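Local coordinates for protein putative phosphomethylpyrimidine kinase (Bacteroides thetaiotaomicron, PDB 3MBH) that probably phosphorylates pyridoxal at the expense of ATP, as a pyridoxal kinase of the ribokinase superfamily, and here holds pyridoxal, at residues M19-L24 with L271-L276; I28-S33 with G224-S229; H49-G54 with H219-G224; H14-S17 with S23-V26. All coordinates share one frame; numbering follows the deposited sequence. Where two conformers were deposited one is given.

Interaction 1: M19-L24 with L271-L276; sequences MGRVSL and LLEKVL. With PXL (3-hydroxy-5-(hydroxymethyl)-2-methylisonicotinaldehyde), chain G.
Arg21 carries this contact from the loop between strand 9-17 and helix 24-33, and it meets Leu271, Leu272 and Glu273. Its chain is extended from CG to NE, which carries the guanidinium across to the start of the short, weakly bonded helix 272-275. On the way Arg21 NE passes Leu272 CB at 4.0 Å. One face of the guanidinium lies over Leu271 CA, and Arg21 NH2 also touches Leu271 CD2 at 3.8 Å.

The polar end is a salt bridge to Glu273. The arginine grips side-on, with two nitrogens on a single oxygen. Arg21 NH2 donates to Glu273 OE1 at 2.8 Å with an N-H...O angle of 158°. Arg21 NE donates to the same Glu273 OE1 at 3.2 Å. OE1 lies near the guanidinium plane and is met on its syn side. The two flat groups are still turned 46° apart. The glutamate chain bends at chi2 (79°), which helps bring OE1 to the arginine. Arg21 NH1 has a second partner, the carbonyl of Glu268.

Val22 follows and turns to the ligand, with Val22 CB 3.8 Å from pyridoxal C6. Gln37 and Phe36 of a second subunit pack on Arg21 and Glu273.

Both charged residues are buried. Their pairing probably offsets the cost of that burial and ties the loop beside the pocket to segment 271-276.

Interaction 2: I28-S33 with G224-S229; sequences IPILSS and GDTFTS. With PXL (3-hydroxy-5-(hydroxymethyl)-2-methylisonicotinaldehyde), chain G.
Ile30 and Ser229 meet without any ring between them, and the flat groups stand at the margins. The Phe227 ring has Thr228 OG1 at its edge, in plane, and the side chain leaves the helix away from 28-33. The Asp225 carboxylate is turned to pyridoxal.

The motif is a pair of helices running nearly parallel in the ribokinase-like alpha/beta fold. Their axes approach to 9.7 Å and cross at -17°. Helix 223-236 starts at the GTGD sequence, a signature of this superfamily.

The interface is mostly apolar, with no hydrogen bond across it. Ile30 CD1 touches Thr226 CG2 at 3.8 Å, the two side chains crossing at about a right angle. Ile30 CG2, anti to its own backbone nitrogen, rests on Ser229 CB. Phe251 and Ile252 of helix 241-257 also pack on Thr226.

At the ligand end, pyridoxal OP4 donates to Asp225 OD2 at 2.6 Å. This hydroxyl is the one that pyridoxal kinases phosphorylate. OD2 also takes the backbone N of Ser23. With an alanine here, the pyridoxal hydroxyl and Ser23 N would probably both be left without their acceptor. Across the subunit boundary, Ser33 O bonds His277 of a second subunit.

Within helix 223-236, Ser229 N and OG reach Asp225 O from opposite faces of its plane, with Ser229 OG at 2.9 Å. Facing the other helix, Ser229 O has Leu31 CD2 at 3.3 Å.

Interaction 3: H49-G54 with H219-G224; sequences HTQYPG and HYPGTG. With PXL (3-hydroxy-5-(hydroxymethyl)-2-methylisonicotinaldehyde), chain G.
Pro221 lays CB over the His49 ring, the two side chains running at a slant to each other. Pro221 CB sits over one face of the imidazole, 3.8 Å from the centroid of the His49 ring and 23° off the normal, a CH-pi contact. Pro221 CB comes closest to His49 NE2, at 3.5 Å. Tyr52 CD2 covers the opposite face, offset toward the rim. The imidazole is therefore held between a proline and a tyrosine.

Its edge is fixed as well. Gln51 N donates to His49 ND1 at 3.1 Å, close to the ring plane. His49 NE2 bonds the carbonyl of Arg267. The histidine CG lies between the backbone N and the carbonyl carbon (chi1 63°), which places ND1 near Gln51 N of the same type I turn, residues 49-52.

Gln51 reaches the same proline from another direction. Its chain is extended beyond CG, and Gln51 NE2 comes within 3.7 Å of Pro221 CB. Gln51 NE2 also donates to pyridoxal O4A at 3.1 Å, almost straight. Thr50 holds the next oxygen of the ligand. Its backbone N and its OG1 both bond pyridoxal O3, with Thr50 OG1 at 2.6 Å.

On the other side Pro221 belongs to the type II turn from Tyr220 to Thr223, just before helix 223-236. Thr223 N bonds Tyr220 O, closing the turn.

ND1 accepts a hydrogen bond and NE2 is bonded to a carbonyl, consistent with a neutral imidazole carrying its hydrogen on NE2. Packing on both faces and these two bonds hold the ring steady within the turn that binds pyridoxal.

Interaction 4: H14-S17 with S23-V26; sequences HDLS and SLTV. With PXL (3-hydroxy-5-(hydroxymethyl)-2-methylisonicotinaldehyde), chain G.
Leu24, the first residue of helix 24-33, leans over the end of strand 9-17. Leu24 CB touches Leu16 CD1 at 4.0 Å, the two side chains crossing at about a right angle. Leu24 CG lies 3.2 Å from Asp15 O. Of the tips, Leu24 CD1 comes to 3.6 Å from His14 O and Leu24 CD2 rests on His14 CB. The backbone helps too: Leu24 N donates to Asp15 O at 3.0 Å, nearly along the C=O axis.

Asp15 also binds with its side chain. Asp15 OD2 lies 2.7 Å from Ser23 OG, whose one proton could also serve Asp15 O. Asp15 OD2 also accepts from Ser17 OG at 2.9 Å. Asp15 OD1 faces pyridoxal N1 at 2.6 Å. Were an alanine here, Ser17 OG would probably lose its acceptor and the pyridine nitrogen its carboxylate neighbour.

One water joins the segments further. It accepts from Ser17 N and Thr25 N and donates to Ser23 OG. Thr25 OG1 is bonded to Val22 O.

Strand, loop and helix here open the beta-alpha-beta unit 9-17, 24-33, 37-40. As in other ribokinase-fold enzymes, the substrate sits at the strand's C-terminal end.

In the fold
All four contacts are largely buried, and all touch pyridoxal, yet their chemistry differs. Interaction 2 is nearest the chain's centre and is mostly apolar helix packing; interactions 1 and 3 lie farther out, where a salt bridge and a CH-pi contact of proline on histidine take over. Gln51 of interaction 3 is partly exposed. Interaction 4 mixes polar bonds, waters and leucine packing, and joins residues close in sequence. It shares Ser23 and Leu24 with interaction 1 and helix 24-33 with interaction 2. Interactions 2 and 3 share Gly224 on helix 223-236. Ser23 ties interactions 1 and 4 to Asp225 of interaction 2, while Val22 packs on His49 and Gly222 of interaction 3.

Interaction 1: M19-L24 with L271-L276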
loop_
_atom_site.group_PDB
_atom_site.type_symbol
_atom_site.label_atom_id
_atom_site.label_comp_id
_atom_site.label_asym_id
_atom_site.label_seq_id
_atom_site.Cartn_x
_atom_site.Cartn_y
_atom_site.Cartn_z
HETATM N N MSE A 19 20.768 1.418 23.382
HETATM C CA MSE A 19 19.445 0.934 23.764
HETATM C C MSE A 19 18.593 2.146 24.137
HETATM O O MSE A 19 19.095 3.221 24.413
HETATM C CB MSE A 19 19.547 -0.102 24.884
HETATM C CG MSE A 19 19.561 -1.559 24.357
HETATM SE SE MSE A 19 17.672 -1.846 23.848
HETATM C CE MSE A 19 16.785 -1.696 25.635
ATOM N N GLY A 20 17.289 1.963 24.083
ATOM C CA GLY A 20 16.351 3.025 24.190
ATOM C C GLY A 20 16.102 3.543 22.807
ATOM O O GLY A 20 16.922 3.379 21.890
ATOM N N ARG A 21 14.994 4.220 22.625
ATOM C CA ARG A 21 14.730 4.795 21.338
ATOM C C ARG A 21 14.778 6.312 21.466
ATOM O O ARG A 21 13.765 6.960 21.672
ATOM C CB ARG A 21 13.409 4.291 20.799
ATOM C CG ARG A 21 13.391 2.804 20.539
ATOM C CD ARG A 21 12.022 2.454 20.027
ATOM N NE ARG A 21 11.917 1.122 19.436
ATOM C CZ ARG A 21 11.663 0.001 20.078
ATOM N NH1 ARG A 21 11.548 -0.028 21.392
ATOM N NH2 ARG A 21 11.521 -1.130 19.375
ATOM N N VAL A 22 15.992 6.863 21.345
ATOM C CA VAL A 22 16.235 8.281 21.448
ATOM C C VAL A 22 17.151 8.670 20.299
ATOM O O VAL A 22 17.736 7.819 19.632
ATOM C CB VAL A 22 16.923 8.674 22.774
ATOM C CG1 VAL A 22 15.963 8.434 23.982
ATOM C CG2 VAL A 22 18.306 7.952 22.956
ATOM N N SER A 23 17.239 9.954 20.065
ATOM C CA SER A 23 18.345 10.547 19.311
ATOM C C SER A 23 18.564 9.869 17.925
ATOM O O SER A 23 17.593 9.643 17.185
ATOM C CB SER A 23 19.595 10.621 20.180
ATOM O OG SER A 23 20.014 9.345 20.658
ATOM N N LEU A 24 19.798 9.577 17.526
ATOM C CA LEU A 24 20.020 9.089 16.149
ATOM C C LEU A 24 19.248 7.789 15.777
ATOM O O LEU A 24 18.839 7.606 14.611
ATOM C CB LEU A 24 21.533 8.896 15.834
ATOM C CG LEU A 24 22.302 10.219 15.725
ATOM C CD1 LEU A 24 23.843 9.882 15.630
ATOM C CD2 LEU A 24 21.822 11.084 14.576
ATOM N N LEU A 271 6.940 1.819 20.301
ATOM C CA LEU A 271 7.292 0.715 19.416
ATOM C C LEU A 271 7.414 1.185 17.964
ATOM O O LEU A 271 6.564 0.878 17.108
ATOM C CB LEU A 271 6.348 -0.451 19.525
ATOM C CG LEU A 271 6.613 -1.477 20.591
ATOM C CD1 LEU A 271 5.617 -2.609 20.372
ATOM C CD2 LEU A 271 8.056 -1.999 20.628
ATOM N N LEU A 272 8.485 1.936 17.741
ATOM C CA LEU A 272 8.764 2.607 16.503
ATOM C C LEU A 272 8.645 1.678 15.286
ATOM O O LEU A 272 7.907 1.969 14.332
ATOM C CB LEU A 272 10.175 3.252 16.591
ATOM C CG LEU A 272 10.487 4.076 15.335
ATOM C CD1 LEU A 272 9.389 5.208 15.117
ATOM C CD2 LEU A 272 11.870 4.686 15.468
ATOM N N GLU A 273 9.326 0.532 15.333
ATOM C CA GLU A 273 9.382 -0.361 14.156
ATOM C C GLU A 273 8.103 -0.950 13.827
ATOM O O GLU A 273 7.807 -1.252 12.661
ATOM C CB GLU A 273 10.471 -1.435 14.289
ATOM C CG GLU A 273 11.844 -0.800 14.321
ATOM C CD GLU A 273 12.221 -0.219 15.610
ATOM O OE1 GLU A 273 11.490 -0.443 16.636
ATOM O OE2 GLU A 273 13.260 0.474 15.621
ATOM N N LYS A 274 7.242 -1.000 14.826
ATOM C CA LYS A 274 5.953 -1.565 14.635
ATOM C C LYS A 274 5.029 -0.593 13.925
ATOM O O LYS A 274 4.094 -1.024 13.240
ATOM C CB LYS A 274 5.413 -1.987 16.016
ATOM C CG LYS A 274 4.232 -2.822 16.033
ATOM C CD LYS A 274 4.475 -4.277 15.745
ATOM C CE LYS A 274 3.034 -4.893 15.572
ATOM N NZ LYS A 274 3.039 -6.312 15.241
ATOM N N VAL A 275 5.277 0.712 13.992
ATOM C CA VAL A 275 4.341 1.661 13.364
ATOM C C VAL A 275 4.938 2.485 12.245
ATOM O O VAL A 275 4.269 3.323 11.646
ATOM C CB VAL A 275 3.708 2.577 14.406
ATOM C CG1 VAL A 275 2.822 1.726 15.355
ATOM C CG2 VAL A 275 4.785 3.406 15.181
ATOM N N LEU A 276 6.185 2.226 11.923
ATOM C CA LEU A 276 6.909 3.055 10.988
ATOM C C LEU A 276 6.229 3.156 9.600
ATOM O O LEU A 276 6.195 4.225 8.993
ATOM C CB LEU A 276 8.332 2.491 10.859
ATOM C CG LEU A 276 9.468 3.291 10.243
ATOM C CD1 LEU A 276 9.686 4.627 10.962
ATOM C CD2 LEU A 276 10.745 2.403 10.268
HETATM O OP4 PXL G . 16.136 13.550 23.255
HETATM C C5A PXL G . 16.047 12.752 24.425
HETATM C C5 PXL G . 17.418 12.125 24.700
HETATM C C6 PXL G . 18.446 12.018 23.785
HETATM N N1 PXL G . 19.626 11.485 24.105
HETATM C C2 PXL G . 19.962 10.949 25.297
HETATM C C3 PXL G . 18.939 10.985 26.352
HETATM C C4 PXL G . 17.643 11.624 26.024
HETATM C C4A PXL G . 16.506 11.691 26.940
HETATM O O4A PXL G . 16.631 10.969 27.878
HETATM O O3 PXL G . 19.130 10.541 27.604
HETATM C C2A PXL G . 21.351 10.343 25.409
#

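Interaction 2: I28-S33 with G224-S229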
loop_
_atom_site.group_PDB
_atom_site.type_symbol
_atom_site.label_atom_id
_atom_site.label_comp_id
_atom_site.label_asym_id
_atom_site.label_seq_id
_atom_site.Cartn_x
_atom_site.Cartn_y
_atom_site.Cartn_z
ATOM N N ILE A 28 17.237 8.676 12.388
ATOM C CA ILE A 28 17.636 8.020 11.134
ATOM C C ILE A 28 16.467 7.200 10.500
ATOM O O ILE A 28 16.069 7.469 9.367
ATOM C CB ILE A 28 18.931 7.172 11.282
ATOM C CG1 ILE A 28 20.120 8.102 11.491
ATOM C CG2 ILE A 28 19.130 6.313 10.057
ATOM C CD1 ILE A 28 21.416 7.346 12.067
ATOM N N PRO A 29 15.864 6.275 11.240
ATOM C CA PRO A 29 14.756 5.502 10.629
ATOM C C PRO A 29 13.545 6.332 10.200
ATOM O O PRO A 29 12.954 6.084 9.129
ATOM C CB PRO A 29 14.347 4.506 11.729
ATOM C CG PRO A 29 15.140 4.787 12.877
ATOM C CD PRO A 29 16.163 5.828 12.605
ATOM N N ILE A 30 13.161 7.313 11.016
ATOM C CA ILE A 30 11.986 8.126 10.688
ATOM C C ILE A 30 12.251 8.969 9.420
ATOM O O ILE A 30 11.507 8.889 8.441
ATOM C CB ILE A 30 11.601 9.017 11.832
ATOM C CG1 ILE A 30 11.052 8.133 12.974
ATOM C CG2 ILE A 30 10.573 10.130 11.328
ATOM C CD1 ILE A 30 10.621 8.927 14.260
ATOM N N LEU A 31 13.317 9.752 9.423
ATOM C CA LEU A 31 13.566 10.643 8.305
ATOM C C LEU A 31 13.910 9.838 7.037
ATOM O O LEU A 31 13.478 10.223 5.983
ATOM C CB LEU A 31 14.621 11.730 8.625
ATOM C CG LEU A 31 14.162 12.806 9.639
ATOM C CD1 LEU A 31 15.312 13.634 10.163
ATOM C CD2 LEU A 31 13.070 13.725 9.022
ATOM N N SER A 32 14.672 8.730 7.133
ATOM C CA SER A 32 14.916 7.895 5.958
ATOM C C SER A 32 13.581 7.393 5.378
ATOM O O SER A 32 13.387 7.418 4.168
ATOM C CB SER A 32 15.723 6.644 6.275
ATOM O OG SER A 32 16.916 6.949 6.952
ATOM N N SER A 33 12.692 6.912 6.244
ATOM C CA SER A 33 11.365 6.437 5.829
ATOM C C SER A 33 10.609 7.555 5.122
ATOM O O SER A 33 9.937 7.320 4.124
ATOM C CB SER A 33 10.571 5.914 7.032
ATOM O OG SER A 33 11.243 4.799 7.609
ATOM N N GLY A 224 10.173 13.084 22.334
ATOM C CA GLY A 224 10.522 14.377 21.741
ATOM C C GLY A 224 11.350 14.241 20.453
ATOM O O GLY A 224 11.199 15.016 19.529
ATOM N N ASP A 225 12.223 13.234 20.404
ATOM C CA ASP A 225 12.972 12.955 19.225
ATOM C C ASP A 225 12.071 12.408 18.120
ATOM O O ASP A 225 12.218 12.785 16.951
ATOM C CB ASP A 225 14.143 12.007 19.509
ATOM C CG ASP A 225 15.105 12.553 20.562
ATOM O OD1 ASP A 225 15.478 13.765 20.526
ATOM O OD2 ASP A 225 15.461 11.741 21.449
ATOM N N THR A 226 11.113 11.568 18.469
ATOM C CA THR A 226 10.161 11.063 17.466
ATOM C C THR A 226 9.296 12.212 16.969
ATOM O O THR A 226 9.124 12.394 15.762
ATOM C CB THR A 226 9.251 9.974 18.044
ATOM O OG1 THR A 226 10.040 8.847 18.354
ATOM C CG2 THR A 226 8.150 9.573 17.052
ATOM N N PHE A 227 8.779 13.001 17.898
ATOM C CA PHE A 227 7.982 14.170 17.555
ATOM C C PHE A 227 8.687 15.145 16.583
ATOM O O PHE A 227 8.138 15.544 15.564
ATOM C CB PHE A 227 7.568 14.934 18.826
ATOM C CG PHE A 227 6.751 16.167 18.544
ATOM C CD1 PHE A 227 5.391 16.086 18.399
ATOM C CD2 PHE A 227 7.363 17.413 18.399
ATOM C CE1 PHE A 227 4.639 17.232 18.094
ATOM C CE2 PHE A 227 6.615 18.572 18.095
ATOM C CZ PHE A 227 5.266 18.476 17.959
ATOM N N THR A 228 9.909 15.516 16.932
ATOM C CA THR A 228 10.663 16.511 16.174
ATOM C C THR A 228 11.107 15.955 14.838
ATOM O O THR A 228 11.071 16.693 13.840
ATOM C CB THR A 228 11.820 17.160 17.030
ATOM O OG1 THR A 228 11.232 17.671 18.241
ATOM C CG2 THR A 228 12.564 18.294 16.228
ATOM N N SER A 229 11.421 14.650 14.788
ATOM C CA SER A 229 11.789 13.984 13.530
ATOM C C SER A 229 10.586 14.011 12.539
ATOM O O SER A 229 10.751 14.365 11.346
ATOM C CB SER A 229 12.203 12.521 13.775
ATOM O OG SER A 229 13.468 12.419 14.396
HETATM O OP4 PXL G . 16.136 13.550 23.255
HETATM C C5A PXL G . 16.047 12.752 24.425
HETATM C C5 PXL G . 17.418 12.125 24.700
HETATM C C6 PXL G . 18.446 12.018 23.785
HETATM N N1 PXL G . 19.626 11.485 24.105
HETATM C C2 PXL G . 19.962 10.949 25.297
HETATM C C3 PXL G . 18.939 10.985 26.352
HETATM C C4 PXL G . 17.643 11.624 26.024
HETATM C C4A PXL G . 16.506 11.691 26.940
HETATM O O4A PXL G . 16.631 10.969 27.878
HETATM O O3 PXL G . 19.130 10.541 27.604
HETATM C C2A PXL G . 21.351 10.343 25.409
#

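Interaction 3: H49-G54 with H219-G224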
loop_
_atom_site.group_PDB
_atom_site.type_symbol
_atom_site.label_atom_id
_atom_site.label_comp_id
_atom_site.label_asym_id
_atom_site.label_seq_id
_atom_site.Cartn_x
_atom_site.Cartn_y
_atom_site.Cartn_z
ATOM N N HIS A 49 19.983 5.462 26.802
ATOM C CA HIS A 49 19.655 6.833 27.188
ATOM C C HIS A 49 19.863 7.049 28.693
ATOM O O HIS A 49 20.030 6.085 29.477
ATOM C CB HIS A 49 18.241 7.262 26.708
ATOM C CG HIS A 49 17.118 6.467 27.307
ATOM N ND1 HIS A 49 16.880 6.404 28.661
ATOM C CD2 HIS A 49 16.183 5.690 26.723
ATOM C CE1 HIS A 49 15.831 5.626 28.877
ATOM N NE2 HIS A 49 15.399 5.168 27.717
ATOM N N THR A 50 19.880 8.327 29.095
ATOM C CA THR A 50 20.200 8.710 30.485
ATOM C C THR A 50 19.034 8.646 31.484
ATOM O O THR A 50 19.176 9.050 32.638
ATOM C CB THR A 50 20.824 10.113 30.509
ATOM O OG1 THR A 50 19.869 11.070 30.039
ATOM C CG2 THR A 50 22.080 10.160 29.648
ATOM N N GLN A 51 17.883 8.130 31.072
ATOM C CA GLN A 51 16.782 7.867 32.004
ATOM C C GLN A 51 16.785 6.414 32.527
ATOM O O GLN A 51 15.974 6.021 33.341
ATOM C CB GLN A 51 15.453 8.256 31.392
ATOM C CG GLN A 51 15.381 9.743 30.962
ATOM C CD GLN A 51 13.990 10.186 30.542
ATOM O OE1 GLN A 51 13.051 10.086 31.335
ATOM N NE2 GLN A 51 13.853 10.739 29.321
ATOM N N TYR A 52 17.706 5.596 32.044
ATOM C CA TYR A 52 18.041 4.369 32.745
ATOM C C TYR A 52 18.908 4.702 33.989
ATOM O O TYR A 52 19.538 5.783 34.089
ATOM C CB TYR A 52 18.782 3.402 31.788
ATOM C CG TYR A 52 17.896 2.618 30.822
ATOM C CD1 TYR A 52 17.197 1.511 31.245
ATOM C CD2 TYR A 52 17.784 2.988 29.498
ATOM C CE1 TYR A 52 16.415 0.784 30.378
ATOM C CE2 TYR A 52 16.990 2.282 28.617
ATOM C CZ TYR A 52 16.317 1.178 29.054
ATOM O OH TYR A 52 15.556 0.486 28.187
ATOM N N PRO A 53 18.990 3.763 34.939
ATOM C CA PRO A 53 19.787 4.099 36.126
ATOM C C PRO A 53 21.267 4.406 35.815
ATOM O O PRO A 53 21.881 5.219 36.488
ATOM C CB PRO A 53 19.647 2.873 37.027
ATOM C CG PRO A 53 18.493 2.073 36.450
ATOM C CD PRO A 53 18.300 2.464 35.036
ATOM N N GLY A 54 21.836 3.822 34.776
ATOM C CA GLY A 54 23.236 4.056 34.488
ATOM C C GLY A 54 23.412 4.029 32.966
ATOM O O GLY A 54 22.504 3.617 32.212
ATOM N N HIS A 219 6.180 9.540 29.804
ATOM C CA HIS A 219 6.330 8.127 30.181
ATOM C C HIS A 219 7.251 7.335 29.232
ATOM O O HIS A 219 7.665 6.230 29.588
ATOM C CB HIS A 219 4.973 7.445 30.211
ATOM C CG HIS A 219 4.108 7.896 31.332
ATOM N ND1 HIS A 219 2.957 7.231 31.686
ATOM C CD2 HIS A 219 4.229 8.933 32.196
ATOM C CE1 HIS A 219 2.400 7.837 32.723
ATOM N NE2 HIS A 219 3.151 8.877 33.047
ATOM N N TYR A 220 7.544 7.863 28.037
ATOM C CA TYR A 220 8.342 7.132 27.022
ATOM C C TYR A 220 9.512 7.990 26.525
ATOM O O TYR A 220 9.326 8.813 25.625
ATOM C CB TYR A 220 7.500 6.688 25.824
ATOM C CG TYR A 220 6.268 5.919 26.220
ATOM C CD1 TYR A 220 6.301 4.572 26.360
ATOM C CD2 TYR A 220 5.079 6.573 26.454
ATOM C CE1 TYR A 220 5.154 3.866 26.778
ATOM C CE2 TYR A 220 4.006 5.923 26.848
ATOM C CZ TYR A 220 4.025 4.565 26.982
ATOM O OH TYR A 220 2.888 3.949 27.386
ATOM N N PRO A 221 10.716 7.747 27.064
ATOM C CA PRO A 221 11.886 8.499 26.722
ATOM C C PRO A 221 12.087 8.482 25.221
ATOM O O PRO A 221 11.818 7.451 24.580
ATOM C CB PRO A 221 12.997 7.721 27.413
ATOM C CG PRO A 221 12.305 7.182 28.625
ATOM C CD PRO A 221 11.054 6.658 27.985
ATOM N N GLY A 222 12.483 9.641 24.697
ATOM C CA GLY A 222 12.750 9.847 23.298
ATOM C C GLY A 222 11.552 10.223 22.467
ATOM O O GLY A 222 11.666 10.334 21.260
ATOM N N THR A 223 10.394 10.422 23.089
ATOM C CA THR A 223 9.223 10.824 22.301
ATOM C C THR A 223 9.373 12.224 21.699
ATOM O O THR A 223 8.775 12.517 20.667
ATOM C CB THR A 223 7.972 10.762 23.151
ATOM O OG1 THR A 223 7.713 9.389 23.524
ATOM C CG2 THR A 223 6.781 11.338 22.384
ATOM N N GLY A 224 10.173 13.084 22.334
ATOM C CA GLY A 224 10.522 14.377 21.741
ATOM C C GLY A 224 11.350 14.241 20.453
ATOM O O GLY A 224 11.199 15.016 19.529
HETATM O OP4 PXL G . 16.136 13.550 23.255
HETATM C C5A PXL G . 16.047 12.752 24.425
HETATM C C5 PXL G . 17.418 12.125 24.700
HETATM C C6 PXL G . 18.446 12.018 23.785
HETATM N N1 PXL G . 19.626 11.485 24.105
HETATM C C2 PXL G . 19.962 10.949 25.297
HETATM C C3 PXL G . 18.939 10.985 26.352
HETATM C C4 PXL G . 17.643 11.624 26.024
HETATM C C4A PXL G . 16.506 11.691 26.940
HETATM O O4A PXL G . 16.631 10.969 27.878
HETATM O O3 PXL G . 19.130 10.541 27.604
HETATM C C2A PXL G . 21.351 10.343 25.409
#

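Interaction 4: H14-S17 with S23-V26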
loop_
_atom_site.group_PDB
_atom_site.type_symbol
_atom_site.label_atom_id
_atom_site.label_comp_id
_atom_site.label_asym_id
_atom_site.label_seq_id
_atom_site.Cartn_x
_atom_site.Cartn_y
_atom_site.Cartn_z
ATOM N N HIS A 14 22.927 14.833 16.991
ATOM C CA HIS A 14 22.335 14.111 18.061
ATOM C C HIS A 14 23.339 13.061 18.495
ATOM O O HIS A 14 24.271 12.738 17.755
ATOM C CB HIS A 14 21.068 13.362 17.617
ATOM C CG HIS A 14 19.957 14.242 17.130
ATOM N ND1 HIS A 14 18.856 14.525 17.903
ATOM C CD2 HIS A 14 19.726 14.811 15.923
ATOM C CE1 HIS A 14 18.029 15.309 17.228
ATOM N NE2 HIS A 14 18.531 15.505 16.020
ATOM N N ASP A 15 23.129 12.519 19.684
ATOM C CA ASP A 15 23.888 11.405 20.159
ATOM C C ASP A 15 23.491 10.045 19.528
ATOM O O ASP A 15 22.428 9.882 18.906
ATOM C CB ASP A 15 23.782 11.356 21.662
ATOM C CG ASP A 15 22.413 10.915 22.114
ATOM O OD1 ASP A 15 21.524 11.813 22.315
ATOM O OD2 ASP A 15 22.197 9.667 22.157
ATOM N N LEU A 16 24.393 9.064 19.672
ATOM C CA LEU A 16 24.148 7.672 19.309
ATOM C C LEU A 16 24.090 6.878 20.588
ATOM O O LEU A 16 25.099 6.757 21.290
ATOM C CB LEU A 16 25.230 7.117 18.409
ATOM C CG LEU A 16 24.980 5.706 17.777
ATOM C CD1 LEU A 16 23.892 5.777 16.681
ATOM C CD2 LEU A 16 26.226 5.100 17.210
ATOM N N SER A 17 22.883 6.381 20.877
ATOM C CA SER A 17 22.608 5.548 21.996
ATOM C C SER A 17 22.244 4.118 21.554
ATOM O O SER A 17 21.358 3.913 20.759
ATOM C CB SER A 17 21.441 6.103 22.823
ATOM O OG SER A 17 21.848 7.172 23.624
ATOM N N SER A 23 17.239 9.954 20.065
ATOM C CA SER A 23 18.345 10.547 19.311
ATOM C C SER A 23 18.564 9.869 17.925
ATOM O O SER A 23 17.593 9.643 17.185
ATOM C CB SER A 23 19.595 10.621 20.180
ATOM O OG SER A 23 20.014 9.345 20.658
ATOM N N LEU A 24 19.798 9.577 17.526
ATOM C CA LEU A 24 20.020 9.089 16.149
ATOM C C LEU A 24 19.248 7.789 15.777
ATOM O O LEU A 24 18.839 7.606 14.611
ATOM C CB LEU A 24 21.533 8.896 15.834
ATOM C CG LEU A 24 22.302 10.219 15.725
ATOM C CD1 LEU A 24 23.843 9.882 15.630
ATOM C CD2 LEU A 24 21.822 11.084 14.576
ATOM N N THR A 25 19.041 6.900 16.738
ATOM C CA THR A 25 18.382 5.643 16.451
ATOM C C THR A 25 16.878 5.860 16.259
ATOM O O THR A 25 16.182 4.923 15.885
ATOM C CB THR A 25 18.640 4.568 17.507
ATOM O OG1 THR A 25 18.266 5.051 18.806
ATOM C CG2 THR A 25 20.085 4.165 17.519
ATOM N N VAL A 26 16.398 7.096 16.457
ATOM C CA VAL A 26 15.017 7.467 16.122
ATOM C C VAL A 26 15.021 8.333 14.853
ATOM O O VAL A 26 14.212 8.131 13.947
ATOM C CB VAL A 26 14.423 8.177 17.381
ATOM C CG1 VAL A 26 13.267 9.049 17.065
ATOM C CG2 VAL A 26 14.051 7.085 18.461
HETATM O OP4 PXL G . 16.136 13.550 23.255
HETATM C C5A PXL G . 16.047 12.752 24.425
HETATM C C5 PXL G . 17.418 12.125 24.700
HETATM C C6 PXL G . 18.446 12.018 23.785
HETATM N N1 PXL G . 19.626 11.485 24.105
HETATM C C2 PXL G . 19.962 10.949 25.297
HETATM C C3 PXL G . 18.939 10.985 26.352
HETATM C C4 PXL G . 17.643 11.624 26.024
HETATM C C4A PXL G . 16.506 11.691 26.940
HETATM O O4A PXL G . 16.631 10.969 27.878
HETATM O O3 PXL G . 19.130 10.541 27.604
HETATM C C2A PXL G . 21.351 10.343 25.409
HETATM O O HOH W 1 20.614 7.077 19.362
HETATM O O HOH W 2 18.841 2.962 20.418
#